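Local coordinates for protein purine nucleoside phosphorylase (PDB 6TK9) that probably catalyses the reversible phosphorolysis of purine nucleosides such as inosine and guanosine, releasing the free base and ribose 1-phosphate, at residues L69-V74 against R265-L271. Numbering follows the deposited sequence.
Sequences LEGKPV and RGILAEL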
loop_
_atom_site.group_PDB
_atom_site.type_symbol
_atom_site.label_atom_id
_atom_site.label_comp_id
_atom_site.label_asym_id
_atom_site.label_seq_id
_atom_site.Cartn_x
_atom_site.Cartn_y
_atom_site.Cartn_z
ATOM N N LEU A 69 -43.676 4.997 -13.915
ATOM C CA LEU A 69 -42.815 6.139 -13.532
ATOM C C LEU A 69 -42.066 6.515 -14.813
ATOM O O LEU A 69 -41.672 5.577 -15.512
ATOM C CB LEU A 69 -41.891 5.699 -12.396
ATOM C CG LEU A 69 -40.983 6.766 -11.802
ATOM C CD1 LEU A 69 -41.789 7.862 -11.124
ATOM C CD2 LEU A 69 -40.008 6.133 -10.818
ATOM N N GLU A 70 -42.026 7.805 -15.165
ATOM C CA GLU A 70 -41.394 8.353 -16.399
ATOM C C GLU A 70 -41.855 7.514 -17.605
ATOM O O GLU A 70 -41.085 7.369 -18.578
ATOM C CB GLU A 70 -39.877 8.452 -16.191
ATOM C CG GLU A 70 -39.158 9.314 -17.208
ATOM C CD GLU A 70 -39.295 10.824 -17.086
ATOM O OE1 GLU A 70 -39.674 11.293 -16.001
ATOM O OE2 GLU A 70 -39.005 11.538 -18.092
ATOM N N GLY A 71 -43.097 7.022 -17.558
ATOM C CA GLY A 71 -43.733 6.248 -18.644
ATOM C C GLY A 71 -43.265 4.802 -18.728
ATOM O O GLY A 71 -43.700 4.113 -19.639
ATOM N N LYS A 72 -42.416 4.338 -17.816
ATOM C CA LYS A 72 -41.938 2.934 -17.792
ATOM C C LYS A 72 -42.767 2.140 -16.791
ATOM O O LYS A 72 -43.110 2.647 -15.724
ATOM C CB LYS A 72 -40.452 2.894 -17.433
ATOM C CG LYS A 72 -39.535 3.528 -18.470
ATOM C CD LYS A 72 -39.418 2.746 -19.770
ATOM C CE LYS A 72 -39.410 3.656 -20.982
ATOM N NZ LYS A 72 -39.590 2.892 -22.239
ATOM N N PRO A 73 -43.107 0.869 -17.105
ATOM C CA PRO A 73 -43.649 -0.047 -16.099
ATOM C C PRO A 73 -42.536 -0.470 -15.121
ATOM O O PRO A 73 -41.548 -1.035 -15.569
ATOM C CB PRO A 73 -44.222 -1.233 -16.905
ATOM C CG PRO A 73 -43.631 -1.110 -18.313
ATOM C CD PRO A 73 -42.993 0.262 -18.439
ATOM N N VAL A 74 -42.689 -0.188 -13.822
ATOM C CA VAL A 74 -41.576 -0.332 -12.835
ATOM C C VAL A 74 -42.045 -1.093 -11.592
ATOM O O VAL A 74 -43.231 -0.964 -11.223
ATOM C CB VAL A 74 -40.961 1.030 -12.473
ATOM C CG1 VAL A 74 -40.421 1.713 -13.713
ATOM C CG2 VAL A 74 -41.931 1.948 -11.755
ATOM N N ARG A 265 -35.039 9.551 -13.033
ATOM C CA ARG A 265 -36.060 9.746 -14.107
ATOM C C ARG A 265 -35.342 9.846 -15.458
ATOM O O ARG A 265 -35.760 9.133 -16.389
ATOM C CB ARG A 265 -36.913 10.994 -13.847
ATOM C CG ARG A 265 -37.984 10.834 -12.775
ATOM C CD ARG A 265 -38.564 12.195 -12.436
ATOM N NE ARG A 265 -39.652 12.101 -11.475
ATOM C CZ ARG A 265 -40.875 11.663 -11.753
ATOM N NH1 ARG A 265 -41.188 11.257 -12.975
ATOM N NH2 ARG A 265 -41.791 11.628 -10.801
ATOM N N GLY A 266 -34.304 10.689 -15.546
ATOM C CA GLY A 266 -33.463 10.845 -16.750
ATOM C C GLY A 266 -33.034 9.499 -17.313
ATOM O O GLY A 266 -33.239 9.260 -18.520
ATOM N N ILE A 267 -32.490 8.639 -16.450
ATOM C CA ILE A 267 -32.024 7.266 -16.798
ATOM C C ILE A 267 -33.227 6.413 -17.232
ATOM O O ILE A 267 -33.183 5.865 -18.348
ATOM C CB ILE A 267 -31.263 6.658 -15.604
ATOM C CG1 ILE A 267 -29.926 7.373 -15.396
ATOM C CG2 ILE A 267 -31.098 5.154 -15.763
ATOM C CD1 ILE A 267 -29.418 7.340 -13.972
ATOM N N LEU A 268 -34.248 6.291 -16.379
ATOM C CA LEU A 268 -35.508 5.546 -16.673
ATOM C C LEU A 268 -36.010 5.856 -18.084
ATOM O O LEU A 268 -36.515 4.925 -18.739
ATOM C CB LEU A 268 -36.597 5.912 -15.657
ATOM C CG LEU A 268 -37.069 4.782 -14.746
ATOM C CD1 LEU A 268 -35.915 4.203 -13.954
ATOM C CD2 LEU A 268 -38.135 5.292 -13.793
ATOM N N ALA A 269 -35.935 7.112 -18.527
ATOM C CA ALA A 269 -36.566 7.564 -19.790
ATOM C C ALA A 269 -35.856 6.920 -20.982
ATOM O O ALA A 269 -36.512 6.753 -22.014
ATOM C CB ALA A 269 -36.550 9.061 -19.882
ATOM N N GLU A 270 -34.586 6.536 -20.828
ATOM C CA GLU A 270 -33.740 6.027 -21.941
ATOM C C GLU A 270 -33.739 4.491 -21.981
ATOM O O GLU A 270 -33.207 3.967 -22.956
ATOM C CB GLU A 270 -32.312 6.553 -21.811
ATOM C CG GLU A 270 -32.209 8.050 -21.525
ATOM C CD GLU A 270 -32.443 8.997 -22.697
ATOM O OE1 GLU A 270 -33.554 8.978 -23.275
ATOM O OE2 GLU A 270 -31.516 9.771 -23.017
ATOM N N LEU A 271 -34.341 3.807 -20.995
ATOM C CA LEU A 271 -34.323 2.319 -20.822
ATOM C C LEU A 271 -35.507 1.660 -21.551
ATOM O O LEU A 271 -35.454 0.469 -21.954
ATOM C CB LEU A 271 -34.379 1.976 -19.323
ATOM C CG LEU A 271 -33.151 2.353 -18.495
ATOM C CD1 LEU A 271 -33.322 1.944 -17.035
ATOM C CD2 LEU A 271 -31.896 1.734 -19.089
ATOM O OXT LEU A 271 -36.558 2.292 -21.724
#
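The C-terminal helix of this phosphorylase-superfamily α/β fold packs against a β-hairpin of the central sheet, whose type I' turn from Leu69 to Lys72 joins strands 68-69 and 72-78. The N-to-C directions of strand segment 72-74 and helix segment 265-270 differ by 111°, and their axes come within 9.8 Å. Arg265 reaches along the hairpin end: Leu69 CD1 lies over one face of its guanidinium, 3.8 Å from Arg265 NH2, while a long salt bridge with a weak hydrogen bond, Arg265 NH1 to Glu70 OE1 at 3.4 Å, lies near the guanidinium plane. The stronger partner of this arginine is Glu37, so its charge ties the helix to a second part of the chain. One turn on, Leu268 points into the hairpin and forms the apolar centre of the contact. Leu268 CD2 meets Leu69 CD2 at 3.6 Å and Val74 CG1 at 4.2 Å, and Leu108 of strand 106-115 adds to the same packing. The carbonyl O of Leu268 also lies 3.3 Å from Lys72 CG, a close van der Waals approach to the lysine's aliphatic portion. Ala269 rests its CB 3.7 Å from Glu70 CG, where the two backbones come nearest, with CA atoms 6.0 Å apart. Leu271 ends the chain; its side chain turns to Leu108 and helix 161-173, and its terminal carboxylate receives the bent Lys72 side chain in a weakly hydrogen-bonded salt bridge, Lys72 NZ to Leu271 OXT at 3.1 Å.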